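Local coordinates for germination protein (Bacillus megaterium, PDB 6O59) that probably helps to sense germinants and trigger spore germination as the A subunit of a spore germinant receptor, of which this is the N-terminal domain, at residues 6-10 / 113-118; 20-26 / 167-173; 30-34 / 57-63; 46-50 / 158-162. All blocks are in the same frame, centred on the assembly; numbering follows the deposited sequence.

Contact 1: residues 6-10 / 113-118; sequences LKNLL and IVDGIN
Leu10 and Ile113 meet through methyl groups, with Leu10 CD1 3.4 Å from Ile113 CG2. Leu10 reaches that methyl because its CG stands opposite the backbone N (chi1 163°), which sends the side chain across to the strand. The backbone of Leu10 also takes part. Its N gives a weak hydrogen bond to Asp115 O (3.1 Å), bent to 131° at the hydrogen. The same oxygen receives a CA-H...O contact from Leu9 CA at 3.4 Å. In the reverse sense, Gly116 CA donates to Asn8 O, so each backbone offers a CA-H to an oxygen of the other. Further along, the Asn8 and Asn118 side chains lie alongside each other with the same heading, their amide planes 11° apart. Asn8 ND2 is 3.5 Å from Asn118 CG. Leu6 CB rests 3.4 Å from Asn118 O.

Residues 115-118 belong to the connection of a beta hairpin, between the antiparallel strands 110-114 and 120-124. Ile117 N bonds back to Val114 O (3.1 Å) and helps close the turn. The facing segment is the lead-in to helix 10-20, with Leu9 at the N-cap position. The contact therefore sets the start of that helix against the end of a strand.

A second shell holds both parts. Lys7 O accepts a hydrogen bond from Asn13 ND2, one turn into the helix. Ile113 and Asp115 pair through their backbones with Ala43 and Ala41 of strand 40-47. Leu10 packs on the same two alanines, and Leu6 lies against Trp98 and Leu101 of helix 98-106.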
loop_
_atom_site.group_PDB
_atom_site.type_symbol
_atom_site.label_atom_id
_atom_site.label_comp_id
_atom_site.label_asym_id
_atom_site.label_seq_id
_atom_site.Cartn_x
_atom_site.Cartn_y
_atom_site.Cartn_z
ATOM N N LEU A 6 -1.082 21.483 0.883
ATOM C CA LEU A 6 -1.753 20.589 1.824
ATOM C C LEU A 6 -2.838 21.327 2.600
ATOM O O LEU A 6 -2.702 22.518 2.911
ATOM C CB LEU A 6 -0.736 19.938 2.772
ATOM C CG LEU A 6 -0.062 18.609 2.368
ATOM C CD1 LEU A 6 -0.077 18.336 0.884
ATOM C CD2 LEU A 6 1.337 18.523 2.911
ATOM N N LYS A 7 -3.939 20.616 2.875
ATOM C CA LYS A 7 -5.077 21.166 3.600
ATOM C C LYS A 7 -4.704 21.322 5.072
ATOM O O LYS A 7 -3.845 20.595 5.556
ATOM C CB LYS A 7 -6.329 20.284 3.414
ATOM C CG LYS A 7 -6.861 20.193 1.963
ATOM C CD LYS A 7 -7.292 21.531 1.321
ATOM C CE LYS A 7 -8.712 21.956 1.626
ATOM N NZ LYS A 7 -8.925 23.416 1.404
ATOM N N ASN A 8 -5.299 22.308 5.766
ATOM C CA ASN A 8 -4.996 22.539 7.178
ATOM C C ASN A 8 -5.629 21.469 8.053
ATOM O O ASN A 8 -4.949 20.976 8.943
ATOM C CB ASN A 8 -5.403 23.931 7.629
ATOM C CG ASN A 8 -4.431 24.994 7.182
ATOM O OD1 ASN A 8 -4.707 25.762 6.252
ATOM N ND2 ASN A 8 -3.266 25.063 7.828
ATOM N N LEU A 9 -6.877 21.045 7.767
ATOM C CA LEU A 9 -7.528 19.983 8.547
ATOM C C LEU A 9 -6.911 18.606 8.254
ATOM O O LEU A 9 -6.630 18.282 7.096
ATOM C CB LEU A 9 -9.046 19.938 8.308
ATOM C CG LEU A 9 -9.874 21.131 8.808
ATOM C CD1 LEU A 9 -11.237 21.125 8.174
ATOM C CD2 LEU A 9 -10.002 21.130 10.327
ATOM N N LEU A 10 -6.694 17.811 9.319
ATOM C CA LEU A 10 -6.138 16.455 9.264
ATOM C C LEU A 10 -7.118 15.522 8.534
ATOM O O LEU A 10 -6.697 14.710 7.707
ATOM C CB LEU A 10 -5.841 15.968 10.706
ATOM C CG LEU A 10 -5.620 14.490 10.994
ATOM C CD1 LEU A 10 -4.367 13.980 10.343
ATOM C CD2 LEU A 10 -5.514 14.256 12.466
ATOM N N ILE A 113 1.002 13.571 10.435
ATOM C CA ILE A 113 0.059 14.634 10.104
ATOM C C ILE A 113 -0.628 15.112 11.397
ATOM O O ILE A 113 -1.101 14.290 12.180
ATOM C CB ILE A 113 -0.945 14.149 9.016
ATOM C CG1 ILE A 113 -0.201 13.384 7.870
ATOM C CG2 ILE A 113 -1.810 15.322 8.486
ATOM C CD1 ILE A 113 -1.009 12.993 6.646
ATOM N N VAL A 114 -0.644 16.442 11.628
ATOM C CA VAL A 114 -1.226 17.058 12.822
ATOM C C VAL A 114 -2.428 17.961 12.411
ATOM O O VAL A 114 -2.370 18.665 11.397
ATOM C CB VAL A 114 -0.140 17.803 13.655
ATOM C CG1 VAL A 114 -0.725 18.411 14.931
ATOM C CG2 VAL A 114 1.030 16.870 14.004
ATOM N N ASP A 115 -3.507 17.904 13.235
ATOM C CA ASP A 115 -4.846 18.500 13.136
ATOM C C ASP A 115 -4.971 19.737 12.281
ATOM O O ASP A 115 -5.938 19.803 11.518
ATOM C CB ASP A 115 -5.444 18.821 14.511
ATOM C CG ASP A 115 -6.977 18.803 14.583
ATOM O OD1 ASP A 115 -7.635 18.732 13.501
ATOM O OD2 ASP A 115 -7.523 18.849 15.723
ATOM N N GLY A 116 -4.080 20.714 12.437
ATOM C CA GLY A 116 -4.179 21.939 11.650
ATOM C C GLY A 116 -2.869 22.552 11.217
ATOM O O GLY A 116 -2.788 23.782 11.127
ATOM N N ILE A 117 -1.853 21.726 10.996
ATOM C CA ILE A 117 -0.523 22.316 10.700
ATOM C C ILE A 117 -0.335 22.570 9.208
ATOM O O ILE A 117 0.267 23.600 8.897
ATOM C CB ILE A 117 0.605 21.496 11.330
ATOM C CG1 ILE A 117 1.036 22.111 12.659
ATOM C CG2 ILE A 117 1.765 21.413 10.375
ATOM C CD1 ILE A 117 0.695 21.275 13.851
ATOM N N ASN A 118 -0.757 21.644 8.343
ATOM C CA ASN A 118 -0.676 21.783 6.857
ATOM C C ASN A 118 0.735 21.529 6.294
ATOM O O ASN A 118 0.923 21.722 5.089
ATOM C CB ASN A 118 -1.496 22.953 6.301
ATOM C CG ASN A 118 -0.677 24.053 5.664
ATOM O OD1 ASN A 118 0.506 24.198 5.932
ATOM N ND2 ASN A 118 -1.311 24.843 4.818
#

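Contact 2: residues 20-26 / 167-173; sequences KTGNSSD and PDLWLES
The loop 20-26 runs beside strand 169-176, an outermost strand of the second antiparallel sheet, and Ser24 meets Leu171 at its edge. Trp170 and Glu172 pair through their backbones with strand 182-189, while the N and O of Leu171 face the loop. Leu171 N gives Ser24 OG a nearly straight hydrogen bond (3.1 Å, 165°). Ser24 OG in turn donates to Thr21 O at 2.8 Å, meeting that carbonyl almost head-on. The hydroxyl is thus fixed by one incoming and one outgoing bond. Its torsion sets it beside the backbone N (chi1 -83°), on the side of the strand. One residue on, Ser25 N makes a weak bond to Leu171 O (3.4 Å). Ser25 OG and Ser173 OG are hydrogen-bonded at 3.0 Å, and Ser173 OG has a second partner in Thr185 OG1.

Gly22 CA sits over one face of the Trp170 indole. It is 3.4 Å from the centroid of the five-membered ring, 14° off the normal, which is a CH-pi contact. At the ring edge, in plane, Trp170 NE1 makes a weak bond to Pro167 O (3.1 Å). His190 also stacks with the indole. Leu171 CD2 packs across the Asp26 carboxylate, 3.6 Å from OD2. That carboxylate has its main partner in Arg161, with which it forms a salt bridge.

The loop thus hydrogen-bonds to the outer edge of the second antiparallel sheet, joining helix 10-20 of the first half to it.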
loop_
_atom_site.group_PDB
_atom_site.type_symbol
_atom_site.label_atom_id
_atom_site.label_comp_id
_atom_site.label_asym_id
_atom_site.label_seq_id
_atom_site.Cartn_x
_atom_site.Cartn_y
_atom_site.Cartn_z
ATOM N N LYS A 20 -6.345 9.536 -3.352
ATOM C CA LYS A 20 -5.189 9.525 -4.235
ATOM C C LYS A 20 -4.511 8.171 -4.343
ATOM O O LYS A 20 -4.005 7.836 -5.421
ATOM C CB LYS A 20 -4.196 10.602 -3.797
ATOM C CG LYS A 20 -4.709 11.999 -4.185
ATOM C CD LYS A 20 -4.016 13.148 -3.468
ATOM C CE LYS A 20 -4.556 14.487 -3.909
ATOM N NZ LYS A 20 -4.201 14.815 -5.319
ATOM N N THR A 21 -4.524 7.387 -3.254
ATOM C CA THR A 21 -3.914 6.051 -3.188
ATOM C C THR A 21 -4.951 4.921 -3.448
ATOM O O THR A 21 -4.642 3.752 -3.256
ATOM C CB THR A 21 -3.232 5.871 -1.840
ATOM O OG1 THR A 21 -4.231 5.940 -0.810
ATOM C CG2 THR A 21 -2.088 6.879 -1.603
ATOM N N GLY A 22 -6.149 5.289 -3.888
ATOM C CA GLY A 22 -7.237 4.382 -4.242
ATOM C C GLY A 22 -7.812 3.514 -3.148
ATOM O O GLY A 22 -8.399 2.461 -3.444
ATOM N N ASN A 23 -7.690 3.981 -1.879
ATOM C CA ASN A 23 -8.129 3.309 -0.649
ATOM C C ASN A 23 -7.466 1.919 -0.595
ATOM O O ASN A 23 -8.136 0.902 -0.365
ATOM C CB ASN A 23 -9.666 3.246 -0.566
ATOM C CG ASN A 23 -10.235 3.962 0.633
ATOM O OD1 ASN A 23 -10.161 3.479 1.782
ATOM N ND2 ASN A 23 -10.825 5.129 0.388
ATOM N N SER A 24 -6.137 1.892 -0.901
ATOM C CA SER A 24 -5.307 0.686 -0.970
ATOM C C SER A 24 -5.239 0.029 0.390
ATOM O O SER A 24 -5.099 0.719 1.404
ATOM C CB SER A 24 -3.915 1.009 -1.504
ATOM O OG SER A 24 -3.919 1.044 -2.920
ATOM N N SER A 25 -5.385 -1.302 0.407
ATOM C CA SER A 25 -5.480 -2.102 1.625
ATOM C C SER A 25 -4.220 -2.107 2.497
ATOM O O SER A 25 -4.353 -2.394 3.686
ATOM C CB SER A 25 -5.891 -3.532 1.301
ATOM O OG SER A 25 -5.048 -4.158 0.347
ATOM N N ASP A 26 -3.030 -1.757 1.955
ATOM C CA ASP A 26 -1.786 -1.797 2.727
ATOM C C ASP A 26 -1.369 -0.439 3.269
ATOM O O ASP A 26 -0.330 -0.330 3.920
ATOM C CB ASP A 26 -0.651 -2.405 1.894
ATOM C CG ASP A 26 -0.248 -1.671 0.627
ATOM O OD1 ASP A 26 -1.037 -0.835 0.144
ATOM O OD2 ASP A 26 0.849 -1.956 0.109
ATOM N N PRO A 167 1.688 6.140 -6.306
ATOM C CA PRO A 167 0.428 6.061 -5.543
ATOM C C PRO A 167 -0.723 5.570 -6.433
ATOM O O PRO A 167 -1.796 5.272 -5.930
ATOM C CB PRO A 167 0.204 7.501 -5.064
ATOM C CG PRO A 167 0.948 8.349 -6.012
ATOM C CD PRO A 167 2.063 7.546 -6.594
ATOM N N ASP A 168 -0.491 5.475 -7.761
ATOM C CA ASP A 168 -1.479 5.012 -8.739
ATOM C C ASP A 168 -1.609 3.482 -8.715
ATOM O O ASP A 168 -2.565 2.940 -9.286
ATOM C CB ASP A 168 -1.163 5.532 -10.149
ATOM C CG ASP A 168 -1.516 6.992 -10.374
ATOM O OD1 ASP A 168 -2.243 7.566 -9.527
ATOM O OD2 ASP A 168 -1.081 7.559 -11.411
ATOM N N LEU A 169 -0.684 2.789 -8.007
ATOM C CA LEU A 169 -0.777 1.344 -7.815
ATOM C C LEU A 169 -1.842 1.103 -6.750
ATOM O O LEU A 169 -1.654 1.435 -5.572
ATOM C CB LEU A 169 0.567 0.695 -7.448
ATOM C CG LEU A 169 0.548 -0.824 -7.184
ATOM C CD1 LEU A 169 -0.084 -1.600 -8.336
ATOM C CD2 LEU A 169 1.946 -1.331 -6.927
ATOM N N TRP A 170 -3.005 0.631 -7.208
ATOM C CA TRP A 170 -4.150 0.419 -6.342
ATOM C C TRP A 170 -4.334 -1.077 -6.035
ATOM O O TRP A 170 -4.268 -1.915 -6.936
ATOM C CB TRP A 170 -5.398 1.043 -6.968
ATOM C CG TRP A 170 -5.386 2.547 -6.987
ATOM C CD1 TRP A 170 -4.376 3.371 -6.578
ATOM C CD2 TRP A 170 -6.431 3.405 -7.461
ATOM N NE1 TRP A 170 -4.726 4.684 -6.772
ATOM C CE2 TRP A 170 -5.983 4.736 -7.315
ATOM C CE3 TRP A 170 -7.719 3.180 -7.985
ATOM C CZ2 TRP A 170 -6.781 5.838 -7.648
ATOM C CZ3 TRP A 170 -8.503 4.274 -8.334
ATOM C CH2 TRP A 170 -8.031 5.583 -8.170
ATOM N N LEU A 171 -4.451 -1.406 -4.712
ATOM C CA LEU A 171 -4.598 -2.754 -4.128
ATOM C C LEU A 171 -6.003 -2.936 -3.541
ATOM O O LEU A 171 -6.427 -2.115 -2.733
ATOM C CB LEU A 171 -3.536 -2.990 -3.033
ATOM C CG LEU A 171 -2.102 -3.408 -3.443
ATOM C CD1 LEU A 171 -1.385 -2.350 -4.261
ATOM C CD2 LEU A 171 -1.263 -3.645 -2.221
ATOM N N GLU A 172 -6.726 -3.996 -3.964
ATOM C CA GLU A 172 -8.110 -4.321 -3.636
ATOM C C GLU A 172 -8.140 -5.709 -3.024
ATOM O O GLU A 172 -7.799 -6.688 -3.694
ATOM C CB GLU A 172 -8.967 -4.247 -4.918
ATOM C CG GLU A 172 -10.450 -4.117 -4.674
ATOM C CD GLU A 172 -11.307 -4.272 -5.917
ATOM O OE1 GLU A 172 -10.923 -3.739 -6.986
ATOM O OE2 GLU A 172 -12.370 -4.929 -5.818
ATOM N N SER A 173 -8.473 -5.780 -1.737
ATOM C CA SER A 173 -8.580 -7.035 -1.002
ATOM C C SER A 173 -9.985 -7.588 -1.097
ATOM O O SER A 173 -10.955 -6.831 -1.059
ATOM C CB SER A 173 -8.176 -6.845 0.451
ATOM O OG SER A 173 -6.771 -6.650 0.494
#

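Contact 3: residues 30-34 / 57-63; sequences RHFKI and QDYLLQS
Phe32 packs tightly against Leu60 and Leu61 where strand 30-34 packs against helix 57-62. The two axes come within 8.5 Å of each other at 57°. Leu60 CB stands over one face of the ring, 4.3 Å from its centroid and toward the rim, a CH-pi contact. Leu60 CD2 reaches the far end of the ring, 3.7 Å from Phe32 CZ. Leu61 CD2 lies obliquely at the root of the side chain, 3.5 Å from Phe32 CB. With CG between the backbone N and carbonyl carbon (chi1 73°), the ring meets Leu60 with one face. Ala42, Ile44 and Leu112 of the same sheet complete this apolar patch.

Arg30 lies on the looser, exposed side, though its partner Gln57 is buried. The two side chains are roughly perpendicular, and Arg30 NE donates to Gln57 OE1 at 3.0 Å. The donor lies in the carbonyl plane of the amide. The oxygen is tilted 22° out of the guanidinium plane. At the other end, Ile34 CD1 only approaches Ser63 OG (4.2 Å), whose hydrogen bond goes to Gln69. The chemistry implies that apolar packing joins helix to sheet, with one polar bond at the margin.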
loop_
_atom_site.group_PDB
_atom_site.type_symbol
_atom_site.label_atom_id
_atom_site.label_comp_id
_atom_site.label_asym_id
_atom_site.label_seq_id
_atom_site.Cartn_x
_atom_site.Cartn_y
_atom_site.Cartn_z
ATOM N N ARG A 30 -2.862 5.398 11.559
ATOM C CA ARG A 30 -2.955 5.234 13.005
ATOM C C ARG A 30 -3.340 6.568 13.623
ATOM O O ARG A 30 -2.555 7.515 13.597
ATOM C CB ARG A 30 -1.643 4.705 13.615
ATOM C CG ARG A 30 -1.209 3.342 13.115
ATOM C CD ARG A 30 -1.650 2.250 14.039
ATOM N NE ARG A 30 -0.752 1.103 13.960
ATOM C CZ ARG A 30 -1.041 -0.034 13.344
ATOM N NH1 ARG A 30 -2.220 -0.195 12.752
ATOM N NH2 ARG A 30 -0.165 -1.028 13.330
ATOM N N HIS A 31 -4.567 6.673 14.117
ATOM C CA HIS A 31 -4.997 7.900 14.777
ATOM C C HIS A 31 -4.489 7.927 16.197
ATOM O O HIS A 31 -4.480 6.893 16.876
ATOM C CB HIS A 31 -6.518 8.031 14.791
ATOM C CG HIS A 31 -7.113 8.262 13.450
ATOM N ND1 HIS A 31 -7.615 7.215 12.698
ATOM C CD2 HIS A 31 -7.270 9.414 12.765
ATOM C CE1 HIS A 31 -8.063 7.761 11.582
ATOM N NE2 HIS A 31 -7.875 9.083 11.576
ATOM N N PHE A 32 -4.071 9.104 16.648
ATOM C CA PHE A 32 -3.650 9.329 18.020
ATOM C C PHE A 32 -3.892 10.806 18.398
ATOM O O PHE A 32 -4.330 11.614 17.565
ATOM C CB PHE A 32 -2.207 8.874 18.274
ATOM C CG PHE A 32 -1.104 9.717 17.690
ATOM C CD1 PHE A 32 -0.724 9.571 16.362
ATOM C CD2 PHE A 32 -0.408 10.625 18.482
ATOM C CE1 PHE A 32 0.308 10.342 15.832
ATOM C CE2 PHE A 32 0.630 11.387 17.950
ATOM C CZ PHE A 32 0.988 11.233 16.634
ATOM N N LYS A 33 -3.679 11.122 19.677
ATOM C CA LYS A 33 -3.895 12.451 20.207
ATOM C C LYS A 33 -2.663 12.924 20.933
ATOM O O LYS A 33 -1.939 12.126 21.534
ATOM C CB LYS A 33 -5.126 12.483 21.115
ATOM C CG LYS A 33 -6.273 13.238 20.477
ATOM C CD LYS A 33 -7.549 12.436 20.392
ATOM C CE LYS A 33 -8.611 13.248 19.693
ATOM N NZ LYS A 33 -9.774 12.415 19.292
ATOM N N ILE A 34 -2.413 14.226 20.836
ATOM C CA ILE A 34 -1.282 14.891 21.453
ATOM C C ILE A 34 -1.784 16.177 22.164
ATOM O O ILE A 34 -2.945 16.582 22.012
ATOM C CB ILE A 34 -0.173 15.112 20.378
ATOM C CG1 ILE A 34 1.236 14.873 20.972
ATOM C CG2 ILE A 34 -0.273 16.438 19.621
ATOM C CD1 ILE A 34 1.778 13.322 20.843
ATOM N N GLN A 57 6.297 4.540 16.087
ATOM C CA GLN A 57 4.918 4.280 16.514
ATOM C C GLN A 57 4.837 4.211 18.038
ATOM O O GLN A 57 3.943 4.809 18.623
ATOM C CB GLN A 57 4.394 2.986 15.903
ATOM C CG GLN A 57 4.144 3.100 14.405
ATOM C CD GLN A 57 3.311 1.958 13.920
ATOM O OE1 GLN A 57 2.135 1.837 14.259
ATOM N NE2 GLN A 57 3.905 1.087 13.131
ATOM N N ASP A 58 5.808 3.538 18.678
ATOM C CA ASP A 58 5.922 3.416 20.129
ATOM C C ASP A 58 5.982 4.789 20.765
ATOM O O ASP A 58 5.215 5.068 21.687
ATOM C CB ASP A 58 7.183 2.613 20.509
ATOM C CG ASP A 58 7.110 1.112 20.300
ATOM O OD1 ASP A 58 6.090 0.636 19.755
ATOM O OD2 ASP A 58 8.076 0.412 20.683
ATOM N N TYR A 59 6.879 5.657 20.244
ATOM C CA TYR A 59 7.076 7.011 20.749
ATOM C C TYR A 59 5.765 7.802 20.659
ATOM O O TYR A 59 5.283 8.312 21.671
ATOM C CB TYR A 59 8.213 7.721 19.979
ATOM C CG TYR A 59 8.253 9.223 20.196
ATOM C CD1 TYR A 59 7.595 10.093 19.327
ATOM C CD2 TYR A 59 8.941 9.774 21.275
ATOM C CE1 TYR A 59 7.580 11.467 19.553
ATOM C CE2 TYR A 59 8.960 11.152 21.492
ATOM C CZ TYR A 59 8.280 11.997 20.627
ATOM O OH TYR A 59 8.299 13.358 20.829
ATOM N N LEU A 60 5.184 7.855 19.446
ATOM C CA LEU A 60 3.984 8.606 19.133
ATOM C C LEU A 60 2.740 8.085 19.824
ATOM O O LEU A 60 2.085 8.855 20.531
ATOM C CB LEU A 60 3.768 8.620 17.616
ATOM C CG LEU A 60 4.770 9.464 16.811
ATOM C CD1 LEU A 60 4.592 9.242 15.318
ATOM C CD2 LEU A 60 4.681 10.968 17.173
ATOM N N LEU A 61 2.421 6.791 19.642
ATOM C CA LEU A 61 1.208 6.165 20.158
ATOM C C LEU A 61 1.248 5.858 21.658
ATOM O O LEU A 61 0.189 5.611 22.236
ATOM C CB LEU A 61 0.860 4.905 19.358
ATOM C CG LEU A 61 0.732 5.080 17.842
ATOM C CD1 LEU A 61 0.491 3.761 17.162
ATOM C CD2 LEU A 61 -0.351 6.055 17.476
ATOM N N GLN A 62 2.420 5.896 22.301
ATOM C CA GLN A 62 2.468 5.699 23.758
ATOM C C GLN A 62 2.769 7.025 24.436
ATOM O O GLN A 62 2.777 7.080 25.662
ATOM C CB GLN A 62 3.494 4.638 24.189
ATOM C CG GLN A 62 3.195 3.218 23.743
ATOM C CD GLN A 62 4.404 2.311 23.788
ATOM O OE1 GLN A 62 4.558 1.433 22.935
ATOM N NE2 GLN A 62 5.282 2.481 24.781
ATOM N N SER A 63 2.995 8.102 23.623
ATOM C CA SER A 63 3.354 9.483 24.004
ATOM C C SER A 63 4.577 9.443 24.935
ATOM O O SER A 63 4.460 9.651 26.147
ATOM C CB SER A 63 2.168 10.222 24.621
ATOM O OG SER A 63 2.402 11.620 24.629
#

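Contact 4: residues 46-50 / 158-162; sequences YIEGI and AMVRR
Ile47 to Ile50 make a type II beta turn at the end of strand 40-47, and Gly49, at positive phi (77°), brings its CA within 5.4 Å of Ala158 CA in helix 153-163. Ile50 carries most of the side-chain contact. Its CG2 sits 3.9 Å from Ala158 CB and 3.4 Å from Ala158 O. The same methyl reaches Arg162 CG (3.7 Å) and lies over the centre of one face of the Arg162 guanidinium, about 4.1 Å above its plane. Ile50 and Arg162 run antiparallel, one over the other. Arg162 runs extended from CG to NE (chi2 -167°), which carries its head back over the turn. There NH2 comes near Gly49 O, but the angle is too poor for a hydrogen bond.

This is a turn-to-helix contact between the two halves of the domain: the turn follows a strand of the first sheet, and the helix leads to strand 169-176 of the second. Ile47 lies roughly perpendicular to Arg161, its CG2 4.0 Å from Arg161 NE. The Arg161 chain bends at chi2, and its polar end binds elsewhere. Asp26 is its main partner, and NH1 donates to Leu169 O.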
loop_
_atom_site.group_PDB
_atom_site.type_symbol
_atom_site.label_atom_id
_atom_site.label_comp_id
_atom_site.label_asym_id
_atom_site.label_seq_id
_atom_site.Cartn_x
_atom_site.Cartn_y
_atom_site.Cartn_z
ATOM N N TYR A 46 1.540 5.211 6.891
ATOM C CA TYR A 46 2.635 4.438 6.316
ATOM C C TYR A 46 2.129 3.231 5.505
ATOM O O TYR A 46 1.032 2.734 5.765
ATOM C CB TYR A 46 3.604 3.974 7.430
ATOM C CG TYR A 46 3.013 3.003 8.429
ATOM C CD1 TYR A 46 2.289 3.460 9.530
ATOM C CD2 TYR A 46 3.204 1.631 8.294
ATOM C CE1 TYR A 46 1.738 2.567 10.451
ATOM C CE2 TYR A 46 2.647 0.730 9.199
ATOM C CZ TYR A 46 1.922 1.202 10.282
ATOM O OH TYR A 46 1.398 0.307 11.187
ATOM N N ILE A 47 2.955 2.739 4.551
ATOM C CA ILE A 47 2.665 1.529 3.762
ATOM C C ILE A 47 3.250 0.324 4.518
ATOM O O ILE A 47 4.460 0.262 4.766
ATOM C CB ILE A 47 3.157 1.567 2.268
ATOM C CG1 ILE A 47 2.551 2.730 1.475
ATOM C CG2 ILE A 47 2.874 0.251 1.552
ATOM C CD1 ILE A 47 3.230 2.923 0.225
ATOM N N GLU A 48 2.375 -0.631 4.847
ATOM C CA GLU A 48 2.651 -1.883 5.522
ATOM C C GLU A 48 3.778 -2.683 4.838
ATOM O O GLU A 48 3.782 -2.855 3.605
ATOM C CB GLU A 48 1.357 -2.725 5.505
ATOM C CG GLU A 48 0.819 -3.182 6.848
ATOM C CD GLU A 48 -0.598 -3.734 6.790
ATOM O OE1 GLU A 48 -0.978 -4.319 5.747
ATOM O OE2 GLU A 48 -1.333 -3.583 7.796
ATOM N N GLY A 49 4.711 -3.158 5.657
ATOM C CA GLY A 49 5.791 -4.048 5.253
ATOM C C GLY A 49 6.983 -3.493 4.515
ATOM O O GLY A 49 7.894 -4.260 4.198
ATOM N N ILE A 50 6.999 -2.184 4.211
ATOM C CA ILE A 50 8.144 -1.584 3.504
ATOM C C ILE A 50 8.794 -0.533 4.416
ATOM O O ILE A 50 9.476 0.385 3.946
ATOM C CB ILE A 50 7.773 -1.015 2.091
ATOM C CG1 ILE A 50 6.702 0.093 2.164
ATOM C CG2 ILE A 50 7.373 -2.140 1.142
ATOM C CD1 ILE A 50 6.803 1.056 1.100
ATOM N N ALA A 158 4.326 -6.144 -0.365
ATOM C CA ALA A 158 5.472 -5.350 0.041
ATOM C C ALA A 158 6.600 -5.459 -1.007
ATOM O O ALA A 158 7.220 -4.449 -1.347
ATOM C CB ALA A 158 5.946 -5.804 1.417
ATOM N N MET A 159 6.811 -6.668 -1.571
ATOM C CA MET A 159 7.834 -6.904 -2.587
ATOM C C MET A 159 7.558 -6.088 -3.843
ATOM O O MET A 159 8.489 -5.473 -4.351
ATOM C CB MET A 159 7.960 -8.404 -2.914
ATOM C CG MET A 159 8.542 -9.200 -1.745
ATOM S SD MET A 159 8.712 -10.975 -2.015
ATOM C CE MET A 159 10.313 -11.002 -2.667
ATOM N N VAL A 160 6.294 -6.023 -4.298
ATOM C CA VAL A 160 5.882 -5.256 -5.481
ATOM C C VAL A 160 6.050 -3.744 -5.191
ATOM O O VAL A 160 6.673 -3.031 -5.986
ATOM C CB VAL A 160 4.433 -5.597 -5.936
ATOM C CG1 VAL A 160 4.012 -4.712 -7.107
ATOM C CG2 VAL A 160 4.277 -7.078 -6.289
ATOM N N ARG A 161 5.522 -3.284 -4.034
ATOM C CA ARG A 161 5.595 -1.904 -3.524
ATOM C C ARG A 161 7.017 -1.327 -3.466
ATOM O O ARG A 161 7.187 -0.109 -3.412
ATOM C CB ARG A 161 4.999 -1.835 -2.100
ATOM C CG ARG A 161 3.477 -1.849 -2.068
ATOM C CD ARG A 161 2.893 -0.617 -2.720
ATOM N NE ARG A 161 1.557 -0.343 -2.224
ATOM C CZ ARG A 161 0.675 0.417 -2.852
ATOM N NH1 ARG A 161 0.982 0.975 -4.015
ATOM N NH2 ARG A 161 -0.533 0.600 -2.340
ATOM N N ARG A 162 8.019 -2.204 -3.390
ATOM C CA ARG A 162 9.424 -1.841 -3.306
ATOM C C ARG A 162 9.970 -1.506 -4.682
ATOM O O ARG A 162 10.890 -0.693 -4.785
ATOM C CB ARG A 162 10.226 -2.964 -2.668
ATOM C CG ARG A 162 10.177 -2.922 -1.166
ATOM C CD ARG A 162 11.213 -3.831 -0.528
ATOM N NE ARG A 162 11.122 -3.881 0.937
ATOM C CZ ARG A 162 10.540 -4.862 1.626
ATOM N NH1 ARG A 162 9.944 -5.867 0.990
ATOM N NH2 ARG A 162 10.543 -4.841 2.956
#

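How the contacts relate
Contacts 2 and 4 adjoin at the junction of the two five-stranded sheets. Their centres are 12 Å apart. The joint between them is Asp26 of contact 2. Its OD1 is 2.9 Å from Arg161 NH2 of contact 4, and Asp26 O probably accepts a hydrogen bond from Glu48 N (2.9 Å). Contacts 1 and 3 belong to the first sheet and its helices. Their centres lie about 17 Å apart, and their nearest atoms stay about 5 Å apart. Contact 3 reaches contact 4 through Tyr46 OH, which lies close to Arg30 NH2 and Gln57 NE2. Contacts 1 and 3 both lie 21-25 Å, centre to centre, from contacts 2 and 4.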